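Local atomic coordinates of sulfate adenylyltransferase (Allochromatium vinosum, PDB entry 4DNX), a protein that catalyses the reversible transfer of the adenylyl group of ATP to sulfate, giving adenosine 5'-phosphosulfate and diphosphate. Residues A[63-68]-A[128-133]; A[79-84]-A[277-282]. All coordinates share one frame; numbering follows the deposited sequence.

Contact 1 (A[63-68]-A[128-133])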
ATOM      1  N   ASP A  63      12.669 -22.065  22.441  1.00 17.67           N
ATOM      2  CA  ASP A  63      13.109 -21.237  21.324  1.00 17.49           C
ATOM      3  C   ASP A  63      13.425 -19.798  21.760  1.00 17.26           C
ATOM      4  O   ASP A  63      14.380 -19.178  21.256  1.00 17.24           O
ATOM      5  CB  ASP A  63      12.044 -21.212  20.206  1.00 18.64           C
ATOM      6  CG  ASP A  63      12.021 -22.498  19.391  1.00 22.97           C
ATOM      7  OD1 ASP A  63      13.097 -23.119  19.249  1.00 23.62           O
ATOM      8  OD2 ASP A  63      10.937 -22.887  18.886  1.00 24.58           O
ATOM      9  N   ALA A  64      12.592 -19.239  22.646  1.00 16.98           N
ATOM     10  CA  ALA A  64      12.855 -17.884  23.151  1.00 15.96           C
ATOM     11  C   ALA A  64      14.184 -17.799  23.912  1.00 16.36           C
ATOM     12  O   ALA A  64      14.963 -16.821  23.732  1.00 16.09           O
ATOM     13  CB  ALA A  64      11.678 -17.356  23.994  1.00 15.77           C
ATOM     14  N   LEU A  65      14.466 -18.822  24.739  1.00 16.15           N
ATOM     15  CA  LEU A  65      15.749 -18.858  25.508  1.00 18.01           C
ATOM     16  C   LEU A  65      16.926 -18.999  24.554  1.00 18.50           C
ATOM     17  O   LEU A  65      17.942 -18.319  24.701  1.00 18.24           O
ATOM     18  CB  LEU A  65      15.715 -19.975  26.552  1.00 18.75           C
ATOM     19  CG  LEU A  65      14.752 -19.647  27.683  1.00 19.00           C
ATOM     20  CD1 LEU A  65      14.315 -21.003  28.282  1.00 19.98           C
ATOM     21  CD2 LEU A  65      15.423 -18.759  28.734  1.00 20.75           C
ATOM     22  N   SER A  66      16.732 -19.810  23.516  1.00 18.81           N
ATOM     23  CA  SER A  66      17.809 -20.026  22.549  1.00 19.18           C
ATOM     24  C   SER A  66      18.044 -18.745  21.707  1.00 17.91           C
ATOM     25  O   SER A  66      19.188 -18.342  21.502  1.00 19.06           O
ATOM     26  CB  SER A  66      17.497 -21.222  21.653  1.00 19.64           C
ATOM     27  OG  SER A  66      18.646 -21.546  20.858  1.00 19.84           O
ATOM     28  N   SER A  67      16.964 -18.088  21.286  1.00 16.98           N
ATOM     29  CA  SER A  67      17.074 -16.823  20.506  1.00 16.95           C
ATOM     30  C   SER A  67      17.787 -15.719  21.338  1.00 17.10           C
ATOM     31  O   SER A  67      18.735 -15.030  20.864  1.00 16.66           O
ATOM     32  CB  SER A  67      15.660 -16.362  20.087  1.00 18.51           C
ATOM     33  OG  SER A  67      15.823 -15.250  19.227  1.00 22.25           O
ATOM     34  N   ALA A  68      17.352 -15.565  22.600  1.00 16.62           N
ATOM     35  CA  ALA A  68      17.927 -14.565  23.484  1.00 17.70           C
ATOM     36  C   ALA A  68      19.427 -14.789  23.661  1.00 18.36           C
ATOM     37  O   ALA A  68      20.214 -13.846  23.599  1.00 19.40           O
ATOM     38  CB  ALA A  68      17.220 -14.591  24.866  1.00 18.38           C
ATOM     39  N   MET A 128      13.038 -15.011  32.845  1.00 22.62           N
ATOM     40  CA  MET A 128      12.807 -13.624  32.400  1.00 23.23           C
ATOM     41  C   MET A 128      14.071 -12.804  32.509  1.00 22.63           C
ATOM     42  O   MET A 128      14.405 -12.089  31.549  1.00 21.04           O
ATOM     43  CB  MET A 128      11.685 -12.908  33.165  1.00 23.88           C
ATOM     44  CG  MET A 128      10.294 -13.311  32.732  1.00 25.15           C
ATOM     45  SD  MET A 128       9.842 -12.969  30.999  1.00 25.11           S
ATOM     46  CE  MET A 128       9.645 -11.197  30.952  1.00 23.95           C
ATOM     47  N   ALA A 129      14.752 -12.921  33.639  1.00 24.34           N
ATOM     48  CA  ALA A 129      16.016 -12.184  33.880  1.00 25.15           C
ATOM     49  C   ALA A 129      17.078 -12.577  32.860  1.00 25.79           C
ATOM     50  O   ALA A 129      17.836 -11.706  32.398  1.00 25.83           O
ATOM     51  CB  ALA A 129      16.536 -12.391  35.312  1.00 27.23           C
ATOM     52  N   LEU A 130      17.155 -13.874  32.541  1.00 25.12           N
ATOM     53  CA  LEU A 130      18.150 -14.356  31.578  1.00 26.04           C
ATOM     54  C   LEU A 130      17.857 -13.733  30.205  1.00 23.72           C
ATOM     55  O   LEU A 130      18.750 -13.159  29.555  1.00 23.60           O
ATOM     56  CB  LEU A 130      18.149 -15.890  31.492  1.00 27.75           C
ATOM     57  CG  LEU A 130      19.107 -16.582  30.506  1.00 29.72           C
ATOM     58  CD1 LEU A 130      20.526 -16.102  30.689  1.00 30.36           C
ATOM     59  CD2 LEU A 130      19.046 -18.101  30.692  1.00 30.59           C
ATOM     60  N   MET A 131      16.592 -13.791  29.780  1.00 20.82           N
ATOM     61  CA  MET A 131      16.222 -13.249  28.446  1.00 19.63           C
ATOM     62  C   MET A 131      16.415 -11.713  28.410  1.00 19.74           C
ATOM     63  O   MET A 131      16.912 -11.187  27.424  1.00 19.22           O
ATOM     64  CB  MET A 131      14.769 -13.624  28.054  1.00 19.86           C
ATOM     65  CG  MET A 131      14.579 -15.126  27.724  1.00 20.40           C
ATOM     66  SD  MET A 131      13.017 -15.565  27.033  1.00 21.39           S
ATOM     67  CE  MET A 131      11.941 -15.455  28.496  1.00 21.09           C
ATOM     68  N   THR A 132      16.044 -11.020  29.498  1.00 19.47           N
ATOM     69  CA  THR A 132      16.180  -9.564  29.608  1.00 19.25           C
ATOM     70  C   THR A 132      17.650  -9.120  29.488  1.00 20.08           C
ATOM     71  O   THR A 132      17.959  -8.273  28.635  1.00 19.50           O
ATOM     72  CB  THR A 132      15.618  -9.073  30.972  1.00 20.44           C
ATOM     73  OG1 THR A 132      14.209  -9.311  30.979  1.00 19.48           O
ATOM     74  CG2 THR A 132      15.860  -7.600  31.162  1.00 20.33           C
ATOM     75  N   GLU A 133      18.524  -9.704  30.295  1.00 22.03           N
ATOM     76  CA  GLU A 133      19.942  -9.347  30.270  1.00 23.75           C
ATOM     77  C   GLU A 133      20.578  -9.633  28.885  1.00 23.21           C
ATOM     78  O   GLU A 133      21.372  -8.831  28.382  1.00 23.86           O
ATOM     79  CB  GLU A 133      20.702 -10.062  31.390  1.00 28.89           C
ATOM     80  CG  GLU A 133      22.123  -9.561  31.500  1.00 36.48           C
ATOM     81  CD  GLU A 133      23.038 -10.252  30.498  1.00 42.14           C
ATOM     82  OE1 GLU A 133      24.004  -9.612  29.995  1.00 47.84           O
ATOM     83  OE2 GLU A 133      22.772 -11.444  30.206  1.00 45.88           O
TER
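L130 meets L65 methyl to methyl: CD2 of L130 lies 4.2 Å from CD2 of L65, and the two side chains cross at about a right angle where both residues are partly exposed. M131, next in sequence, carries most of the packing. Its CG is set beside the backbone N, anti to the carbonyl carbon (chi1 -71°), and has CD2 of L65 and CB of A68 each 3.9 Å away. A68 directs its CB at the facing helix, and the backbones come nearest here, with the CA atoms of A68 and M131 5.4 Å apart. Farther along the same side chain, SD of M131 rests 3.8 Å from CB of A64, one turn before A68. The thioether thus spans two alanines, while F149 and L61 touch M131 from outside the two segments. An alanine in place of M131 would probably open a gap between the helices, leaving A64 CB and L65 CD2 without the sulfur and CG they rest on. The contact packs helix 61-70 on helix 125-136 within the PUA-like domain, the short segments' axes 9.3 Å apart and inclined at 34°. With apolar side chains alone meeting across it, cohesion here depends on fit and on excluding water, not on directional bonds.

Contact 2 (A[79-84]-A[277-282])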
ATOM      1  N   PHE A  79      17.579 -16.478  14.232  1.00 17.77           N
ATOM      2  CA  PHE A  79      16.649 -15.389  14.514  1.00 17.23           C
ATOM      3  C   PHE A  79      17.069 -14.599  15.770  1.00 17.32           C
ATOM      4  O   PHE A  79      17.247 -15.177  16.839  1.00 18.37           O
ATOM      5  CB  PHE A  79      15.199 -15.855  14.597  1.00 16.68           C
ATOM      6  CG  PHE A  79      14.225 -14.717  14.443  1.00 16.11           C
ATOM      7  CD1 PHE A  79      13.878 -14.230  13.161  1.00 13.82           C
ATOM      8  CD2 PHE A  79      13.747 -14.028  15.577  1.00 15.20           C
ATOM      9  CE1 PHE A  79      13.041 -13.156  12.999  1.00 14.80           C
ATOM     10  CE2 PHE A  79      12.898 -12.919  15.433  1.00 14.23           C
ATOM     11  CZ  PHE A  79      12.514 -12.479  14.121  1.00 14.38           C
ATOM     12  N   PRO A  80      17.254 -13.282  15.640  1.00 18.28           N
ATOM     13  CA  PRO A  80      17.996 -12.544  16.661  1.00 19.29           C
ATOM     14  C   PRO A  80      17.308 -12.138  17.946  1.00 18.13           C
ATOM     15  O   PRO A  80      18.019 -11.802  18.885  1.00 19.94           O
ATOM     16  CB  PRO A  80      18.491 -11.285  15.918  1.00 21.72           C
ATOM     17  CG  PRO A  80      17.609 -11.108  14.793  1.00 19.48           C
ATOM     18  CD  PRO A  80      16.996 -12.459  14.436  1.00 19.84           C
ATOM     19  N   VAL A  81      15.984 -12.118  18.002  1.00 16.48           N
ATOM     20  CA  VAL A  81      15.268 -11.796  19.260  1.00 17.41           C
ATOM     21  C   VAL A  81      14.086 -12.738  19.485  1.00 16.98           C
ATOM     22  O   VAL A  81      13.499 -13.251  18.553  1.00 18.58           O
ATOM     23  CB  VAL A  81      14.746 -10.310  19.298  1.00 18.43           C
ATOM     24  CG1 VAL A  81      15.912  -9.324  19.086  1.00 19.50           C
ATOM     25  CG2 VAL A  81      13.621 -10.106  18.289  1.00 19.76           C
ATOM     26  N   PRO A  82      13.697 -12.943  20.735  1.00 16.62           N
ATOM     27  CA  PRO A  82      12.562 -13.811  20.987  1.00 17.14           C
ATOM     28  C   PRO A  82      11.325 -13.160  20.414  1.00 17.63           C
ATOM     29  O   PRO A  82      11.250 -11.940  20.401  1.00 17.86           O
ATOM     30  CB  PRO A  82      12.453 -13.853  22.526  1.00 17.56           C
ATOM     31  CG  PRO A  82      13.644 -13.201  23.093  1.00 18.94           C
ATOM     32  CD  PRO A  82      14.442 -12.574  21.952  1.00 17.86           C
ATOM     33  N   LEU A  83      10.384 -13.961  19.902  1.00 16.06           N
ATOM     34  CA  LEU A  83       9.083 -13.462  19.504  1.00 15.62           C
ATOM     35  C   LEU A  83       8.073 -14.101  20.425  1.00 16.21           C
ATOM     36  O   LEU A  83       7.672 -15.244  20.203  1.00 16.68           O
ATOM     37  CB  LEU A  83       8.744 -13.882  18.071  1.00 16.69           C
ATOM     38  CG  LEU A  83       9.499 -13.219  16.924  1.00 18.41           C
ATOM     39  CD1 LEU A  83       8.861 -13.715  15.582  1.00 17.92           C
ATOM     40  CD2 LEU A  83       9.490 -11.682  17.022  1.00 16.94           C
ATOM     41  N   LEU A  84       7.682 -13.374  21.468  1.00 16.02           N
ATOM     42  CA  LEU A  84       6.824 -13.962  22.502  1.00 15.20           C
ATOM     43  C   LEU A  84       5.434 -13.338  22.504  1.00 15.53           C
ATOM     44  O   LEU A  84       5.232 -12.153  22.159  1.00 15.00           O
ATOM     45  CB  LEU A  84       7.473 -13.787  23.879  1.00 17.04           C
ATOM     46  CG  LEU A  84       8.663 -14.716  24.190  1.00 18.67           C
ATOM     47  CD1 LEU A  84       9.412 -14.218  25.392  1.00 21.11           C
ATOM     48  CD2 LEU A  84       8.158 -16.169  24.449  1.00 19.50           C
ATOM     49  N   ALA A 277      19.944  -3.875  16.146  1.00 14.14           N
ATOM     50  CA  ALA A 277      20.576  -3.640  14.844  1.00 13.99           C
ATOM     51  C   ALA A 277      20.627  -4.949  14.038  1.00 13.64           C
ATOM     52  O   ALA A 277      20.438  -4.932  12.813  1.00 13.54           O
ATOM     53  CB  ALA A 277      21.994  -3.021  15.009  1.00 14.19           C
ATOM     54  N   VAL A 278      20.866  -6.083  14.709  1.00 14.22           N
ATOM     55  CA  VAL A 278      20.851  -7.366  14.005  1.00 13.62           C
ATOM     56  C   VAL A 278      19.435  -7.698  13.485  1.00 13.44           C
ATOM     57  O   VAL A 278      19.272  -8.216  12.344  1.00 13.98           O
ATOM     58  CB  VAL A 278      21.396  -8.513  14.898  1.00 14.11           C
ATOM     59  CG1 VAL A 278      21.377  -9.826  14.126  1.00 14.21           C
ATOM     60  CG2 VAL A 278      22.842  -8.140  15.343  1.00 15.03           C
ATOM     61  N   LEU A 279      18.432  -7.450  14.321  1.00 12.33           N
ATOM     62  CA  LEU A 279      17.043  -7.632  13.879  1.00 12.12           C
ATOM     63  C   LEU A 279      16.725  -6.761  12.649  1.00 11.17           C
ATOM     64  O   LEU A 279      16.118  -7.243  11.666  1.00 10.74           O
ATOM     65  CB  LEU A 279      16.089  -7.297  15.026  1.00 12.71           C
ATOM     66  CG  LEU A 279      14.628  -7.547  14.677  1.00 12.96           C
ATOM     67  CD1 LEU A 279      14.392  -9.058  14.395  1.00 12.58           C
ATOM     68  CD2 LEU A 279      13.734  -7.043  15.849  1.00 13.45           C
ATOM     69  N   HIS A 280      17.144  -5.482  12.705  1.00 11.86           N
ATOM     70  CA  HIS A 280      17.012  -4.543  11.564  1.00 12.08           C
ATOM     71  C   HIS A 280      17.643  -5.077  10.295  1.00 12.41           C
ATOM     72  O   HIS A 280      17.002  -5.022   9.254  1.00 13.60           O
ATOM     73  CB  HIS A 280      17.653  -3.210  11.899  1.00 13.17           C
ATOM     74  CG  HIS A 280      16.884  -2.386  12.879  1.00 15.49           C
ATOM     75  ND1 HIS A 280      17.413  -1.228  13.429  1.00 16.77           N
ATOM     76  CD2 HIS A 280      15.650  -2.539  13.415  1.00 15.58           C
ATOM     77  CE1 HIS A 280      16.518  -0.698  14.254  1.00 18.29           C
ATOM     78  NE2 HIS A 280      15.438  -1.471  14.260  1.00 17.62           N
ATOM     79  N   ALA A 281      18.867  -5.605  10.387  1.00 11.44           N
ATOM     80  CA  ALA A 281      19.540  -6.196   9.220  1.00 11.87           C
ATOM     81  C   ALA A 281      18.753  -7.395   8.685  1.00 12.64           C
ATOM     82  O   ALA A 281      18.550  -7.555   7.459  1.00 12.17           O
ATOM     83  CB  ALA A 281      21.005  -6.554   9.547  1.00 12.89           C
ATOM     84  N   TYR A 282      18.245  -8.204   9.607  1.00 12.17           N
ATOM     85  CA  TYR A 282      17.487  -9.392   9.225  1.00 12.21           C
ATOM     86  C   TYR A 282      16.266  -9.029   8.368  1.00 11.87           C
ATOM     87  O   TYR A 282      16.104  -9.571   7.242  1.00 11.60           O
ATOM     88  CB  TYR A 282      17.047 -10.079  10.502  1.00 12.06           C
ATOM     89  CG  TYR A 282      16.341 -11.415  10.283  1.00 11.13           C
ATOM     90  CD1 TYR A 282      15.014 -11.455   9.842  1.00 11.33           C
ATOM     91  CD2 TYR A 282      17.003 -12.594  10.550  1.00 12.53           C
ATOM     92  CE1 TYR A 282      14.376 -12.712   9.618  1.00 11.18           C
ATOM     93  CE2 TYR A 282      16.404 -13.843  10.362  1.00 11.95           C
ATOM     94  CZ  TYR A 282      15.083 -13.884   9.888  1.00 11.51           C
ATOM     95  OH  TYR A 282      14.507 -15.120   9.682  1.00 12.53           O
TER
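P80 projects from the loop as a blunt ring into a hollow on helix 277-282 formed by V278, L279 and Y282. Its CG presses on the helix backbone itself, 3.6 Å from CA of L279, while CB abuts CG1 of V278 at 3.7 Å and CD lies 3.9 Å from CD2 of Y282. L279 supplies the answering bump. Its CG lies anti to the backbone N (chi1 -176°), and from there CD1 touches both CG of P80 and CZ of F79, 3.9 Å from the latter. The other methyl, CD2, meets CG2 of V81, the two side chains crossing at about a right angle. Helix 274-287 belongs to the Rossmann-like ATP-sulfurylase domain, where it follows strand 260-266 at one margin of the parallel sheet and leads to strand 291-294; the loop is part of the PUA-like domain, making this an interdomain contact. On its Y282 side the packing becomes aromatic. F79 and Y282 form a T-shaped pair, planes at 75° and centroids 4.9 Å apart, in which the edge of F79 points at the face of Y282. CD1 of F79 stands 3.5 Å from CZ of Y282, toward the rim of that ring. The Y282 hydroxyl, itself at the F79 edge, is hydrogen-bonded to O of S53, and on the F79 side F52 adds a second edge-to-face partner.

Contact 1 stays within the PUA-like domain, its centre about 21 Å from the centre of the chain, and includes partly exposed leucines; contact 2, its centre about 10 Å from that of the chain, joins the two domains through residues that are all buried. Both are apolar, but contact 1 matches two helices through alanine, leucine and methionine, whereas contact 2 sets a proline-bearing loop against a helix and adds aromatic stacking. Their centres lie about 12 Å apart and a hydrogen bond connects them, from S67 OG of helix 63-68 to F79 O of the loop. R275, on the helix that carries 277-282, binds the carbonyl oxygens of both A68 and P80, tying the two regions together across the domain boundary.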